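Local coordinates for GTPase-activating protein BEM3 (Saccharomyces cerevisiae S288C, PDB 6FSF) that acts as a GTPase-activating protein for CDC42 and, less efficiently, RHO1, and binds phosphatidylinositol 3-phosphate, at residues V140-P150 / W159-L173. Residues are numbered along the deposited sequence; the frame is centred on the assembly and turned at random.
Sequences VKDGSLLLRRP and WRVRYGILRDDVLQL
Leu145 and Arg162 exchange two backbone bonds, Leu145 N to Arg162 O at 2.7 Å and Arg162 N to Leu145 O at 2.8 Å, at the middle of strands 142-148 and 160-167, the first antiparallel hairpin of the PH domain. Leu147 and Arg160 form a second such pair. Between Gly143 and Gly164 the bond from Gly164 N to Gly143 O is sound at 3.1 Å, and only the one from Gly143 N is weak. The hydroxyl of Tyr163 donates to Asp142 OD2, with OH and OD2 2.8 Å apart, and the carboxylate accepts through its anti lone pair, its plane turned 74° from the ring. Tyr163 CG stands anti to its own N (chi1 178°), which carries the ring along the sheet past Gly143 to Asp142.

On the face of Leu145 and Leu147, Leu147 CD2 lies 3.9 Å from Arg162 CG and also meets Leu173 CD1; the Arg162 guanidinium goes on to a salt bridge with Glu181. At the far end, Arg148 CB sits over the six-membered ring of Trp159, 3.5 Å from its centroid, a CH-pi contact. The indole NE1 bonds to Phe201 O. Arg148 thus rests its aliphatic chain on the indole, while cation-pi contacts with Phe201 and Tyr224 probably stabilise its charge.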
loop_
_atom_site.group_PDB
_atom_site.type_symbol
_atom_site.label_atom_id
_atom_site.label_comp_id
_atom_site.label_asym_id
_atom_site.label_seq_id
_atom_site.Cartn_x
_atom_site.Cartn_y
_atom_site.Cartn_z
ATOM N N VAL A 140 14.438 9.076 12.572
ATOM C CA VAL A 140 14.313 8.922 11.128
ATOM C C VAL A 140 13.010 8.209 10.781
ATOM O O VAL A 140 12.780 7.076 11.202
ATOM C CB VAL A 140 15.520 8.165 10.546
ATOM C CG1 VAL A 140 15.483 8.200 9.027
ATOM C CG2 VAL A 140 16.822 8.756 11.072
ATOM N N LYS A 141 12.162 8.883 10.006
ATOM C CA LYS A 141 10.863 8.365 9.598
ATOM C C LYS A 141 10.712 8.526 8.094
ATOM O O LYS A 141 11.155 9.528 7.523
ATOM C CB LYS A 141 9.718 9.093 10.326
ATOM C CG LYS A 141 8.314 8.727 9.849
ATOM C CD LYS A 141 7.717 7.580 10.653
ATOM C CE LYS A 141 6.363 7.146 10.102
ATOM N NZ LYS A 141 6.483 6.076 9.069
ATOM N N ASP A 142 10.088 7.538 7.454
ATOM C CA ASP A 142 9.908 7.561 6.010
ATOM C C ASP A 142 8.604 6.861 5.651
ATOM O O ASP A 142 7.898 6.330 6.514
ATOM C CB ASP A 142 11.100 6.913 5.298
ATOM C CG ASP A 142 11.396 5.519 5.811
ATOM O OD1 ASP A 142 11.250 5.289 7.030
ATOM O OD2 ASP A 142 11.777 4.657 4.994
ATOM N N GLY A 143 8.292 6.866 4.367
ATOM C CA GLY A 143 7.083 6.239 3.871
ATOM C C GLY A 143 6.546 6.973 2.662
ATOM O O GLY A 143 6.953 8.087 2.340
ATOM N N SER A 144 5.612 6.313 1.984
ATOM C CA SER A 144 4.943 6.903 0.834
ATOM C C SER A 144 3.878 7.887 1.299
ATOM O O SER A 144 3.171 7.639 2.280
ATOM C CB SER A 144 4.310 5.815 -0.033
ATOM O OG SER A 144 5.289 4.908 -0.506
ATOM N N LEU A 145 3.768 9.010 0.589
ATOM C CA LEU A 145 2.835 10.064 0.960
ATOM C C LEU A 145 2.107 10.564 -0.279
ATOM O O LEU A 145 2.549 10.356 -1.411
ATOM C CB LEU A 145 3.551 11.230 1.657
ATOM C CG LEU A 145 4.331 10.919 2.934
ATOM C CD1 LEU A 145 5.108 12.144 3.396
ATOM C CD2 LEU A 145 3.401 10.428 4.028
ATOM N N LEU A 146 0.980 11.231 -0.046
ATOM C CA LEU A 146 0.204 11.883 -1.094
ATOM C C LEU A 146 0.215 13.384 -0.844
ATOM O O LEU A 146 -0.088 13.832 0.265
ATOM C CB LEU A 146 -1.232 11.353 -1.140
ATOM C CG LEU A 146 -1.387 9.894 -1.581
ATOM C CD1 LEU A 146 -2.843 9.460 -1.543
ATOM C CD2 LEU A 146 -0.806 9.695 -2.973
ATOM N N LEU A 147 0.565 14.157 -1.870
ATOM C CA LEU A 147 0.819 15.585 -1.736
ATOM C C LEU A 147 -0.114 16.390 -2.629
ATOM O O LEU A 147 -0.322 16.047 -3.797
ATOM C CB LEU A 147 2.276 15.912 -2.083
ATOM C CG LEU A 147 2.684 17.386 -2.050
ATOM C CD1 LEU A 147 2.517 17.962 -0.655
ATOM C CD2 LEU A 147 4.117 17.543 -2.532
ATOM N N ARG A 148 -0.662 17.471 -2.073
ATOM C CA ARG A 148 -1.495 18.411 -2.807
ATOM C C ARG A 148 -1.046 19.832 -2.494
ATOM O O ARG A 148 -0.563 20.119 -1.395
ATOM C CB ARG A 148 -2.987 18.249 -2.456
ATOM C CG ARG A 148 -3.927 19.180 -3.220
ATOM C CD ARG A 148 -5.367 19.047 -2.742
ATOM N NE ARG A 148 -5.549 19.494 -1.360
ATOM C CZ ARG A 148 -5.956 20.713 -1.013
ATOM N NH1 ARG A 148 -6.224 21.619 -1.944
ATOM N NH2 ARG A 148 -6.098 21.024 0.268
ATOM N N ARG A 149 -1.204 20.718 -3.476
ATOM C CA ARG A 149 -0.912 22.133 -3.334
ATOM C C ARG A 149 -2.160 22.957 -3.626
ATOM O O ARG A 149 -2.996 22.549 -4.439
ATOM C CB ARG A 149 0.214 22.560 -4.280
ATOM C CG ARG A 149 1.497 21.780 -4.083
ATOM C CD ARG A 149 2.062 22.010 -2.692
ATOM N NE ARG A 149 2.229 23.433 -2.422
ATOM C CZ ARG A 149 3.262 24.154 -2.846
ATOM N NH1 ARG A 149 3.336 25.446 -2.556
ATOM N NH2 ARG A 149 4.226 23.581 -3.556
ATOM N N PRO A 150 -2.317 24.123 -2.979
ATOM C CA PRO A 150 -3.473 25.004 -3.185
ATOM C C PRO A 150 -3.691 25.388 -4.648
ATOM O O PRO A 150 -2.759 25.864 -5.296
ATOM C CB PRO A 150 -3.120 26.238 -2.350
ATOM C CG PRO A 150 -2.223 25.715 -1.281
ATOM C CD PRO A 150 -1.402 24.651 -1.951
ATOM N N TRP A 159 -3.609 15.401 -6.512
ATOM C CA TRP A 159 -2.701 14.682 -5.631
ATOM C C TRP A 159 -1.598 14.012 -6.441
ATOM O O TRP A 159 -1.794 13.625 -7.596
ATOM C CB TRP A 159 -3.451 13.633 -4.803
ATOM C CG TRP A 159 -4.526 14.211 -3.933
ATOM C CD1 TRP A 159 -5.846 14.352 -4.245
ATOM C CD2 TRP A 159 -4.369 14.733 -2.608
ATOM N NE1 TRP A 159 -6.523 14.928 -3.197
ATOM C CE2 TRP A 159 -5.638 15.172 -2.180
ATOM C CE3 TRP A 159 -3.280 14.870 -1.741
ATOM C CZ2 TRP A 159 -5.848 15.738 -0.924
ATOM C CZ3 TRP A 159 -3.491 15.432 -0.493
ATOM C CH2 TRP A 159 -4.765 15.860 -0.097
ATOM N N ARG A 160 -0.429 13.881 -5.816
ATOM C CA ARG A 160 0.731 13.262 -6.441
ATOM C C ARG A 160 1.474 12.430 -5.404
ATOM O O ARG A 160 1.565 12.815 -4.235
ATOM C CB ARG A 160 1.667 14.313 -7.050
ATOM C CG ARG A 160 2.022 15.448 -6.094
ATOM C CD ARG A 160 2.970 16.455 -6.729
ATOM N NE ARG A 160 2.386 17.130 -7.882
ATOM C CZ ARG A 160 3.061 17.948 -8.683
ATOM N NH1 ARG A 160 2.456 18.525 -9.713
ATOM N NH2 ARG A 160 4.345 18.187 -8.455
ATOM N N VAL A 161 2.005 11.291 -5.839
ATOM C CA VAL A 161 2.726 10.382 -4.953
ATOM C C VAL A 161 4.104 10.955 -4.657
ATOM O O VAL A 161 4.841 11.342 -5.572
ATOM C CB VAL A 161 2.831 8.981 -5.581
ATOM C CG1 VAL A 161 3.582 8.037 -4.657
ATOM C CG2 VAL A 161 1.444 8.442 -5.906
ATOM N N ARG A 162 4.458 11.007 -3.375
ATOM C CA ARG A 162 5.770 11.452 -2.936
ATOM C C ARG A 162 6.327 10.456 -1.933
ATOM O O ARG A 162 5.577 9.772 -1.233
ATOM C CB ARG A 162 5.714 12.847 -2.296
ATOM C CG ARG A 162 5.494 13.978 -3.281
ATOM C CD ARG A 162 6.709 14.161 -4.173
ATOM N NE ARG A 162 6.374 14.024 -5.585
ATOM C CZ ARG A 162 6.050 15.040 -6.376
ATOM N NH1 ARG A 162 6.017 16.274 -5.890
ATOM N NH2 ARG A 162 5.757 14.824 -7.651
ATOM N N TYR A 163 7.650 10.376 -1.870
ATOM C CA TYR A 163 8.336 9.593 -0.850
ATOM C C TYR A 163 9.007 10.560 0.116
ATOM O O TYR A 163 9.862 11.352 -0.291
ATOM C CB TYR A 163 9.357 8.640 -1.469
ATOM C CG TYR A 163 10.129 7.853 -0.440
ATOM C CD1 TYR A 163 11.514 7.897 -0.402
ATOM C CD2 TYR A 163 9.468 7.080 0.507
ATOM C CE1 TYR A 163 12.224 7.181 0.541
ATOM C CE2 TYR A 163 10.170 6.362 1.457
ATOM C CZ TYR A 163 11.547 6.417 1.470
ATOM O OH TYR A 163 12.258 5.706 2.411
ATOM N N GLY A 164 8.611 10.500 1.382
ATOM C CA GLY A 164 9.085 11.435 2.390
ATOM C C GLY A 164 10.191 10.841 3.241
ATOM O O GLY A 164 10.121 9.683 3.655
ATOM N N ILE A 165 11.219 11.649 3.494
ATOM C CA ILE A 165 12.316 11.296 4.389
ATOM C C ILE A 165 12.465 12.415 5.410
ATOM O O ILE A 165 12.676 13.575 5.036
ATOM C CB ILE A 165 13.641 11.079 3.639
ATOM C CG1 ILE A 165 13.547 9.868 2.716
ATOM C CG2 ILE A 165 14.784 10.886 4.628
ATOM C CD1 ILE A 165 13.647 8.535 3.437
ATOM N N LEU A 166 12.357 12.075 6.689
ATOM C CA LEU A 166 12.614 13.025 7.760
ATOM C C LEU A 166 14.098 12.976 8.103
ATOM O O LEU A 166 14.600 11.953 8.584
ATOM C CB LEU A 166 11.763 12.719 8.992
ATOM C CG LEU A 166 11.752 13.800 10.078
ATOM C CD1 LEU A 166 11.563 15.179 9.466
ATOM C CD2 LEU A 166 10.683 13.526 11.129
ATOM N N ARG A 167 14.801 14.074 7.840
ATOM C CA ARG A 167 16.231 14.182 8.105
ATOM C C ARG A 167 16.451 15.219 9.197
ATOM O O ARG A 167 16.158 16.404 8.998
ATOM C CB ARG A 167 17.000 14.565 6.840
ATOM C CG ARG A 167 18.488 14.731 7.076
ATOM C CD ARG A 167 19.218 15.164 5.808
ATOM N NE ARG A 167 20.672 15.180 6.012
ATOM C CZ ARG A 167 21.555 15.528 5.081
ATOM N NH1 ARG A 167 22.853 15.514 5.359
ATOM N NH2 ARG A 167 21.131 15.890 3.871
ATOM N N ASP A 168 16.970 14.770 10.343
ATOM C CA ASP A 168 17.124 15.613 11.523
ATOM C C ASP A 168 15.780 16.239 11.883
ATOM O O ASP A 168 14.902 15.557 12.419
ATOM C CB ASP A 168 18.203 16.675 11.289
ATOM C CG ASP A 168 19.563 16.066 10.999
ATOM O OD1 ASP A 168 20.259 15.669 11.959
ATOM O OD2 ASP A 168 19.936 15.966 9.810
ATOM N N ASP A 169 15.608 17.527 11.591
ATOM C CA ASP A 169 14.340 18.237 11.733
ATOM C C ASP A 169 13.944 18.877 10.410
ATOM O O ASP A 169 13.413 19.987 10.365
ATOM C CB ASP A 169 14.422 19.293 12.834
ATOM C CG ASP A 169 13.936 18.787 14.176
ATOM O OD1 ASP A 169 13.888 17.553 14.379
ATOM O OD2 ASP A 169 13.601 19.628 15.033
ATOM N N VAL A 170 14.226 18.179 9.313
ATOM C CA VAL A 170 13.947 18.658 7.965
ATOM C C VAL A 170 13.303 17.524 7.180
ATOM O O VAL A 170 13.794 16.390 7.203
ATOM C CB VAL A 170 15.229 19.160 7.266
ATOM C CG1 VAL A 170 14.986 19.383 5.782
ATOM C CG2 VAL A 170 15.728 20.439 7.929
ATOM N N LEU A 171 12.202 17.822 6.499
ATOM C CA LEU A 171 11.484 16.837 5.699
ATOM C C LEU A 171 11.892 16.972 4.239
ATOM O O LEU A 171 11.974 18.088 3.713
ATOM C CB LEU A 171 9.972 17.016 5.848
ATOM C CG LEU A 171 9.078 16.158 4.953
ATOM C CD1 LEU A 171 9.414 14.684 5.119
ATOM C CD2 LEU A 171 7.608 16.413 5.251
ATOM N N GLN A 172 12.156 15.839 3.590
ATOM C CA GLN A 172 12.527 15.807 2.182
ATOM C C GLN A 172 11.528 14.950 1.421
ATOM O O GLN A 172 11.198 13.845 1.856
ATOM C CB GLN A 172 13.946 15.265 1.994
ATOM C CG GLN A 172 15.017 16.036 2.750
ATOM C CD GLN A 172 16.374 15.974 2.070
ATOM O OE1 GLN A 172 16.508 15.433 0.972
ATOM N NE2 GLN A 172 17.387 16.534 2.721
ATOM N N LEU A 173 11.046 15.460 0.292
ATOM C CA LEU A 173 10.102 14.751 -0.560
ATOM C C LEU A 173 10.729 14.496 -1.924
ATOM O O LEU A 173 11.345 15.388 -2.513
ATOM C CB LEU A 173 8.795 15.535 -0.718
ATOM C CG LEU A 173 8.084 15.917 0.583
ATOM C CD1 LEU A 173 6.755 16.606 0.306
ATOM C CD2 LEU A 173 7.880 14.701 1.469
#